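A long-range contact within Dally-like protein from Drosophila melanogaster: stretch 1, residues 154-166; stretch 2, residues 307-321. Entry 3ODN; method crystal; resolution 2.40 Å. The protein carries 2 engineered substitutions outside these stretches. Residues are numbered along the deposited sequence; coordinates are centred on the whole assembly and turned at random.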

ATOM      1  N   VAL A 154      29.803  31.966  -3.072  1.00 75.06           N
ATOM      2  CA  VAL A 154      29.214  33.087  -2.328  1.00 76.15           C
ATOM      3  C   VAL A 154      30.170  33.580  -1.206  1.00 84.07           C
ATOM      4  O   VAL A 154      30.485  34.775  -1.153  1.00 85.17           O
ATOM      5  CB  VAL A 154      27.787  32.732  -1.799  1.00 78.57           C
ATOM      6  CG1 VAL A 154      27.304  33.722  -0.740  1.00 80.38           C
ATOM      7  CG2 VAL A 154      26.780  32.656  -2.937  1.00 76.24           C
ATOM      8  N   LEU A 155      30.634  32.649  -0.337  1.00 80.58           N
ATOM      9  CA  LEU A 155      31.551  32.928   0.772  1.00 83.63           C
ATOM     10  C   LEU A 155      32.891  33.493   0.271  1.00 90.35           C
ATOM     11  O   LEU A 155      33.401  34.466   0.834  1.00 92.56           O
ATOM     12  CB  LEU A 155      31.787  31.645   1.584  1.00 84.56           C
ATOM     13  CG  LEU A 155      32.845  31.705   2.685  1.00 93.27           C
ATOM     14  CD1 LEU A 155      32.232  32.105   4.009  1.00 95.69           C
ATOM     15  CD2 LEU A 155      33.550  30.388   2.821  1.00 96.32           C
ATOM     16  N   ASN A 156      33.450  32.873  -0.779  1.00 86.67           N
ATOM     17  CA  ASN A 156      34.731  33.257  -1.350  1.00 88.40           C
ATOM     18  C   ASN A 156      34.601  34.194  -2.565  1.00 95.15           C
ATOM     19  O   ASN A 156      35.144  33.944  -3.649  1.00 94.05           O
ATOM     20  CB  ASN A 156      35.631  32.038  -1.562  1.00 84.36           C
ATOM     21  CG  ASN A 156      35.892  31.290  -0.284  1.00103.31           C
ATOM     22  OD1 ASN A 156      36.519  31.805   0.643  1.00 96.39           O
ATOM     23  ND2 ASN A 156      35.325  30.100  -0.160  1.00 98.59           N
ATOM     24  N   THR A 157      33.864  35.302  -2.339  1.00 94.42           N
ATOM     25  CA  THR A 157      33.620  36.408  -3.272  1.00 94.03           C
ATOM     26  C   THR A 157      34.952  37.034  -3.662  1.00100.67           C
ATOM     27  O   THR A 157      35.154  37.393  -4.823  1.00100.18           O
ATOM     28  CB  THR A 157      32.702  37.484  -2.626  1.00102.44           C
ATOM     29  OG1 THR A 157      32.585  37.301  -1.207  1.00106.08           O
ATOM     30  CG2 THR A 157      31.334  37.526  -3.249  1.00 95.36           C
ATOM     31  N   GLN A 158      35.863  37.134  -2.672  1.00 99.98           N
ATOM     32  CA  GLN A 158      37.228  37.674  -2.737  1.00101.83           C
ATOM     33  C   GLN A 158      38.111  37.010  -3.810  1.00105.10           C
ATOM     34  O   GLN A 158      38.934  37.690  -4.434  1.00106.17           O
ATOM     35  CB  GLN A 158      37.890  37.562  -1.349  1.00106.68           C
ATOM     36  CG  GLN A 158      37.492  36.280  -0.592  1.00119.53           C
ATOM     37  CD  GLN A 158      37.984  36.194   0.828  1.00139.83           C
ATOM     38  OE1 GLN A 158      38.838  36.969   1.279  1.00140.63           O
ATOM     39  NE2 GLN A 158      37.463  35.221   1.561  1.00126.48           N
ATOM     40  N   TYR A 159      37.949  35.685  -4.003  1.00 99.84           N
ATOM     41  CA  TYR A 159      38.700  34.884  -4.974  1.00 98.98           C
ATOM     42  C   TYR A 159      37.902  34.653  -6.266  1.00 99.72           C
ATOM     43  O   TYR A 159      36.681  34.833  -6.282  1.00 96.89           O
ATOM     44  CB  TYR A 159      39.116  33.537  -4.352  1.00100.99           C
ATOM     45  CG  TYR A 159      40.039  33.659  -3.161  1.00105.60           C
ATOM     46  CD1 TYR A 159      39.540  33.644  -1.862  1.00108.38           C
ATOM     47  CD2 TYR A 159      41.419  33.754  -3.330  1.00109.12           C
ATOM     48  CE1 TYR A 159      40.387  33.761  -0.759  1.00113.13           C
ATOM     49  CE2 TYR A 159      42.276  33.865  -2.236  1.00113.97           C
ATOM     50  CZ  TYR A 159      41.756  33.865  -0.952  1.00122.16           C
ATOM     51  OH  TYR A 159      42.604  33.966   0.127  1.00126.93           O
ATOM     52  N   THR A 160      38.597  34.265  -7.347  1.00 96.99           N
ATOM     53  CA  THR A 160      37.973  33.979  -8.639  1.00 94.79           C
ATOM     54  C   THR A 160      38.184  32.517  -9.048  1.00 97.68           C
ATOM     55  O   THR A 160      39.298  31.990  -8.931  1.00 99.03           O
ATOM     56  CB  THR A 160      38.295  35.060  -9.694  1.00108.94           C
ATOM     57  OG1 THR A 160      37.420  34.897 -10.814  1.00109.99           O
ATOM     58  CG2 THR A 160      39.765  35.056 -10.146  1.00110.30           C
ATOM     59  N   PHE A 161      37.094  31.850  -9.470  1.00 92.10           N
ATOM     60  CA  PHE A 161      37.102  30.431  -9.837  1.00 91.52           C
ATOM     61  C   PHE A 161      36.424  30.169 -11.165  1.00 96.85           C
ATOM     62  O   PHE A 161      35.239  30.473 -11.334  1.00 93.98           O
ATOM     63  CB  PHE A 161      36.436  29.554  -8.760  1.00 91.55           C
ATOM     64  CG  PHE A 161      36.457  30.078  -7.347  1.00 92.36           C
ATOM     65  CD1 PHE A 161      37.494  29.747  -6.484  1.00 97.11           C
ATOM     66  CD2 PHE A 161      35.429  30.885  -6.872  1.00 91.86           C
ATOM     67  CE1 PHE A 161      37.512  30.233  -5.176  1.00 99.06           C
ATOM     68  CE2 PHE A 161      35.444  31.366  -5.564  1.00 95.34           C
ATOM     69  CZ  PHE A 161      36.482  31.033  -4.726  1.00 96.34           C
ATOM     70  N   ASP A 162      37.177  29.552 -12.088  1.00 97.37           N
ATOM     71  CA  ASP A 162      36.714  29.142 -13.411  1.00 97.44           C
ATOM     72  C   ASP A 162      36.054  27.756 -13.317  1.00101.70           C
ATOM     73  O   ASP A 162      35.940  27.206 -12.216  1.00101.41           O
ATOM     74  CB  ASP A 162      37.884  29.148 -14.425  1.00101.65           C
ATOM     75  CG  ASP A 162      39.085  28.287 -14.060  1.00117.46           C
ATOM     76  OD1 ASP A 162      39.564  28.389 -12.905  1.00118.80           O
ATOM     77  OD2 ASP A 162      39.595  27.565 -14.955  1.00126.06           O
ATOM     78  N   GLU A 163      35.611  27.207 -14.463  1.00 98.63           N
ATOM     79  CA  GLU A 163      34.972  25.897 -14.577  1.00 98.81           C
ATOM     80  C   GLU A 163      35.871  24.749 -14.068  1.00102.76           C
ATOM     81  O   GLU A 163      35.371  23.826 -13.415  1.00102.61           O
ATOM     82  CB  GLU A 163      34.531  25.638 -16.031  1.00101.11           C
ATOM     83  CG  GLU A 163      33.348  24.680 -16.142  1.00118.53           C
ATOM     84  CD  GLU A 163      32.970  24.192 -17.530  1.00152.43           C
ATOM     85  OE1 GLU A 163      33.105  24.968 -18.505  1.00155.63           O
ATOM     86  OE2 GLU A 163      32.496  23.037 -17.634  1.00150.51           O
ATOM     87  N   ASN A 164      37.185  24.814 -14.366  1.00 99.06           N
ATOM     88  CA  ASN A 164      38.169  23.803 -13.956  1.00100.51           C
ATOM     89  C   ASN A 164      38.355  23.782 -12.445  1.00100.52           C
ATOM     90  O   ASN A 164      38.487  22.695 -11.874  1.00101.40           O
ATOM     91  CB  ASN A 164      39.515  24.003 -14.661  1.00104.72           C
ATOM     92  CG  ASN A 164      39.440  23.980 -16.172  1.00136.48           C
ATOM     93  OD1 ASN A 164      39.024  22.989 -16.789  1.00130.15           O
ATOM     94  ND2 ASN A 164      39.872  25.068 -16.801  1.00131.83           N
ATOM     95  N   TYR A 165      38.337  24.975 -11.795  1.00 92.74           N
ATOM     96  CA  TYR A 165      38.472  25.065 -10.338  1.00 91.68           C
ATOM     97  C   TYR A 165      37.249  24.462  -9.629  1.00 91.93           C
ATOM     98  O   TYR A 165      37.425  23.586  -8.784  1.00 92.77           O
ATOM     99  CB  TYR A 165      38.748  26.505  -9.842  1.00 91.41           C
ATOM    100  CG  TYR A 165      39.318  26.537  -8.435  1.00 93.41           C
ATOM    101  CD1 TYR A 165      40.690  26.608  -8.219  1.00 98.75           C
ATOM    102  CD2 TYR A 165      38.486  26.455  -7.320  1.00 91.94           C
ATOM    103  CE1 TYR A 165      41.221  26.619  -6.929  1.00102.35           C
ATOM    104  CE2 TYR A 165      39.005  26.440  -6.027  1.00 94.68           C
ATOM    105  CZ  TYR A 165      40.373  26.514  -5.836  1.00107.51           C
ATOM    106  OH  TYR A 165      40.890  26.512  -4.563  1.00111.92           O
ATOM    107  N   MET A 166      36.027  24.910  -9.994  1.00 84.37           N
ATOM    108  CA  MET A 166      34.772  24.444  -9.399  1.00 82.49           C
ATOM    109  C   MET A 166      34.500  22.943  -9.547  1.00 88.97           C
ATOM    110  O   MET A 166      33.855  22.368  -8.674  1.00 86.76           O
ATOM    111  CB  MET A 166      33.575  25.315  -9.812  1.00 81.56           C
ATOM    112  CG  MET A 166      33.622  26.749  -9.239  1.00 84.03           C
ATOM    113  SD  MET A 166      34.106  26.931  -7.486  1.00 88.71           S
ATOM    114  CE  MET A 166      32.674  26.235  -6.656  1.00 84.07           C
ATOM    115  N   SER A 307      31.715  26.418   9.821  1.00102.91           N
ATOM    116  CA  SER A 307      33.038  25.892   9.471  1.00104.71           C
ATOM    117  C   SER A 307      33.522  26.358   8.092  1.00106.19           C
ATOM    118  O   SER A 307      34.460  25.779   7.536  1.00106.77           O
ATOM    119  CB  SER A 307      33.067  24.370   9.584  1.00108.96           C
ATOM    120  OG  SER A 307      32.089  23.771   8.750  1.00115.19           O
ATOM    121  N   GLY A 308      32.921  27.439   7.589  1.00100.34           N
ATOM    122  CA  GLY A 308      33.262  28.048   6.304  1.00 97.75           C
ATOM    123  C   GLY A 308      34.735  28.334   6.139  1.00104.11           C
ATOM    124  O   GLY A 308      35.294  28.097   5.063  1.00103.08           O
ATOM    125  N   GLN A 309      35.374  28.818   7.229  1.00104.08           N
ATOM    126  CA  GLN A 309      36.806  29.135   7.292  1.00107.35           C
ATOM    127  C   GLN A 309      37.618  27.841   7.129  1.00109.28           C
ATOM    128  O   GLN A 309      38.520  27.789   6.292  1.00107.53           O
ATOM    129  CB  GLN A 309      37.181  29.859   8.613  1.00114.28           C
ATOM    130  CG  GLN A 309      36.115  30.804   9.207  1.00137.34           C
ATOM    131  CD  GLN A 309      35.164  30.124  10.183  1.00156.26           C
ATOM    132  OE1 GLN A 309      34.479  29.148   9.859  1.00144.53           O
ATOM    133  NE2 GLN A 309      35.065  30.658  11.394  1.00155.21           N
ATOM    134  N   ASP A 310      37.246  26.786   7.898  1.00106.41           N
ATOM    135  CA  ASP A 310      37.861  25.453   7.867  1.00107.57           C
ATOM    136  C   ASP A 310      37.736  24.799   6.483  1.00105.22           C
ATOM    137  O   ASP A 310      38.735  24.295   5.970  1.00106.96           O
ATOM    138  CB  ASP A 310      37.251  24.533   8.948  1.00110.90           C
ATOM    139  CG  ASP A 310      37.554  24.937  10.378  1.00128.74           C
ATOM    140  OD1 ASP A 310      38.738  25.210  10.681  1.00136.15           O
ATOM    141  OD2 ASP A 310      36.617  24.936  11.204  1.00134.41           O
ATOM    142  N   ILE A 311      36.523  24.839   5.877  1.00 94.52           N
ATOM    143  CA  ILE A 311      36.215  24.276   4.553  1.00 89.64           C
ATOM    144  C   ILE A 311      37.139  24.853   3.452  1.00 93.64           C
ATOM    145  O   ILE A 311      37.815  24.086   2.769  1.00 93.57           O
ATOM    146  CB  ILE A 311      34.688  24.391   4.221  1.00 87.10           C
ATOM    147  CG1 ILE A 311      33.844  23.586   5.233  1.00 87.36           C
ATOM    148  CG2 ILE A 311      34.378  23.942   2.775  1.00 83.24           C
ATOM    149  CD1 ILE A 311      32.301  23.940   5.283  1.00 89.81           C
ATOM    150  N   THR A 312      37.197  26.193   3.334  1.00 90.62           N
ATOM    151  CA  THR A 312      38.015  26.939   2.359  1.00 91.09           C
ATOM    152  C   THR A 312      39.513  26.527   2.377  1.00100.93           C
ATOM    153  O   THR A 312      40.118  26.335   1.309  1.00 98.18           O
ATOM    154  CB  THR A 312      37.793  28.454   2.537  1.00 94.03           C
ATOM    155  OG1 THR A 312      36.390  28.723   2.673  1.00 91.70           O
ATOM    156  CG2 THR A 312      38.356  29.254   1.402  1.00 85.74           C
ATOM    157  N   ASN A 313      40.082  26.365   3.599  1.00104.38           N
ATOM    158  CA  ASN A 313      41.466  25.937   3.835  1.00110.00           C
ATOM    159  C   ASN A 313      41.698  24.525   3.269  1.00116.27           C
ATOM    160  O   ASN A 313      42.706  24.298   2.600  1.00118.19           O
ATOM    161  CB  ASN A 313      41.809  25.973   5.341  1.00115.97           C
ATOM    162  CG  ASN A 313      41.713  27.333   6.003  1.00138.39           C
ATOM    163  OD1 ASN A 313      42.181  28.354   5.482  1.00134.69           O
ATOM    164  ND2 ASN A 313      41.153  27.362   7.202  1.00129.36           N
ATOM    165  N   ARG A 314      40.750  23.590   3.520  1.00112.44           N
ATOM    166  CA  ARG A 314      40.799  22.203   3.042  1.00112.76           C
ATOM    167  C   ARG A 314      40.648  22.125   1.514  1.00113.94           C
ATOM    168  O   ARG A 314      41.218  21.224   0.894  1.00116.01           O
ATOM    169  CB  ARG A 314      39.715  21.358   3.717  1.00112.17           C
ATOM    170  CG  ARG A 314      39.827  21.237   5.235  1.00124.59           C
ATOM    171  CD  ARG A 314      38.462  20.912   5.810  1.00126.81           C
ATOM    172  NE  ARG A 314      38.430  20.952   7.272  1.00128.54           N
ATOM    173  CZ  ARG A 314      37.332  20.751   7.993  1.00130.19           C
ATOM    174  NH1 ARG A 314      36.172  20.508   7.394  1.00 87.51           N
ATOM    175  NH2 ARG A 314      37.385  20.792   9.318  1.00127.58           N
ATOM    176  N   VAL A 315      39.880  23.064   0.919  1.00105.43           N
ATOM    177  CA  VAL A 315      39.665  23.152  -0.530  1.00101.72           C
ATOM    178  C   VAL A 315      40.950  23.657  -1.169  1.00108.42           C
ATOM    179  O   VAL A 315      41.420  23.070  -2.146  1.00108.16           O
ATOM    180  CB  VAL A 315      38.438  24.038  -0.915  1.00100.29           C
ATOM    181  CG1 VAL A 315      38.341  24.241  -2.430  1.00 97.19           C
ATOM    182  CG2 VAL A 315      37.135  23.458  -0.368  1.00 97.35           C
ATOM    183  N   PHE A 316      41.522  24.736  -0.598  1.00108.00           N
ATOM    184  CA  PHE A 316      42.748  25.398  -1.076  1.00110.23           C
ATOM    185  C   PHE A 316      43.988  24.484  -1.167  1.00121.62           C
ATOM    186  O   PHE A 316      44.819  24.668  -2.060  1.00123.07           O
ATOM    187  CB  PHE A 316      43.015  26.722  -0.320  1.00112.77           C
ATOM    188  CG  PHE A 316      42.130  27.921  -0.646  1.00110.02           C
ATOM    189  CD1 PHE A 316      41.140  27.842  -1.626  1.00108.21           C
ATOM    190  CD2 PHE A 316      42.292  29.129   0.025  1.00113.02           C
ATOM    191  CE1 PHE A 316      40.330  28.946  -1.925  1.00105.79           C
ATOM    192  CE2 PHE A 316      41.486  30.236  -0.282  1.00112.34           C
ATOM    193  CZ  PHE A 316      40.519  30.139  -1.261  1.00105.95           C
ATOM    194  N   GLN A 317      44.080  23.472  -0.284  1.00123.07           N
ATOM    195  CA  GLN A 317      45.142  22.452  -0.283  1.00128.30           C
ATOM    196  C   GLN A 317      44.937  21.481  -1.471  1.00131.78           C
ATOM    197  O   GLN A 317      45.918  21.065  -2.098  1.00134.36           O
ATOM    198  CB  GLN A 317      45.128  21.657   1.039  1.00132.83           C
ATOM    199  CG  GLN A 317      45.680  22.419   2.237  1.00148.71           C
ATOM    200  CD  GLN A 317      45.442  21.686   3.531  1.00167.65           C
ATOM    201  OE1 GLN A 317      45.958  20.585   3.764  1.00168.50           O
ATOM    202  NE2 GLN A 317      44.674  22.297   4.419  1.00154.18           N
ATOM    203  N   GLY A 318      43.665  21.150  -1.749  1.00124.30           N
ATOM    204  CA  GLY A 318      43.244  20.251  -2.819  1.00122.43           C
ATOM    205  C   GLY A 318      43.435  20.784  -4.226  1.00125.58           C
ATOM    206  O   GLY A 318      44.039  20.103  -5.060  1.00127.25           O
ATOM    207  N   CYS A 319      42.913  21.997  -4.511  1.00119.73           N
ATOM    208  CA  CYS A 319      43.023  22.614  -5.838  1.00118.20           C
ATOM    209  C   CYS A 319      44.133  23.668  -5.899  1.00124.54           C
ATOM    210  O   CYS A 319      45.153  23.422  -6.542  1.00128.30           O
ATOM    211  CB  CYS A 319      41.685  23.163  -6.338  1.00113.77           C
ATOM    212  SG  CYS A 319      40.220  22.227  -5.804  1.00115.05           S
ATOM    213  N   GLY A 320      43.940  24.809  -5.229  1.00119.38           N
ATOM    214  CA  GLY A 320      44.906  25.910  -5.200  1.00120.83           C
ATOM    215  C   GLY A 320      44.303  27.229  -4.749  1.00121.50           C
ATOM    216  O   GLY A 320      43.521  27.241  -3.795  1.00120.60           O
ATOM    217  N   ARG A 321      44.640  28.354  -5.445  1.00115.56           N
ATOM    218  CA  ARG A 321      44.123  29.703  -5.155  1.00117.43           C
ATOM    219  C   ARG A 321      42.614  29.813  -5.429  1.00138.36           C
ATOM    220  O   ARG A 321      41.910  30.620  -4.815  1.00 86.72           O
ATOM    221  CB  ARG A 321      44.863  30.731  -5.981  1.00118.41           C
TER

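Stretch 2 is mostly one helix that begins at Gly308, and one side of it meets stretch 1. Ser307 stands at the N-cap position but makes no capping bond with its side chain and does not reach stretch 1.

Gly308 is the first residue in contact. Its carbonyl O lies 3.6 Å from Leu155 CD2. Glycine leaves room here: an ideal CB would point toward stretch 1 and sit 3.5 Å from Leu155 CD1, a tight fit.

Thr312 comes one helical turn after Gly308, and its CA-to-CB bond points toward stretch 1. Its hydroxyl donates a hydrogen bond back to the helix, from OG1 to Gly308 O at 2.7 Å. Thr312 OG1 in turn accepts a weak hydrogen bond from Asn156 ND2 at 3.3 Å. Thr312 OG1 is therefore both donor and acceptor, and it links the turn of the helix to stretch 1. The methyl group is also close to the amide, with Thr312 CG2 3.2 Å from Asn156 OD1. Leu155 CD2 packs 3.3 Å from Thr312 OG1.

Val315 makes a lighter contact. Its CG1 is 4.0 Å from Tyr165 OH and 4.3 Å from Tyr165 CE2.

Phe316 sits among three aromatic residues. Its edge points at the face of Tyr159, with ring centroids 4.9 Å apart and planes at 75°. The closest atoms of this pair are Phe316 CZ and Tyr159 CE1, at 3.7 Å. Phe161 meets it more loosely and edge to edge, with CE1 of Phe161 4.5 Å from CE1 of Phe316. Tyr165 OH approaches Phe316 CD1 to 3.2 Å.

Cys319 lies over one face of the Tyr165 ring. Its CB is 3.5 Å from Tyr165 CE1 and makes a CH-pi contact. Its SG is also over the face, 4.5 Å from the centroid of the Tyr165 ring. The cysteine is bonded covalently to a group elsewhere in the structure.

Gly320 leaves helical geometry with positive phi. Its carbonyl O accepts a hydrogen bond from Tyr165 OH at 2.8 Å. Between the stretches it is the shorter of two hydrogen bonds; the other, from Asn156 ND2 to Thr312 OG1, is weak. Tyr165 thus combines ring packing with a polar anchor, and it has the largest area covered by the other stretch.

Arg321 is modelled only to CB. It makes contact through its backbone: its O is 3.5 Å from Tyr159 CD2, and its C is 3.8 Å from Tyr165 CE1.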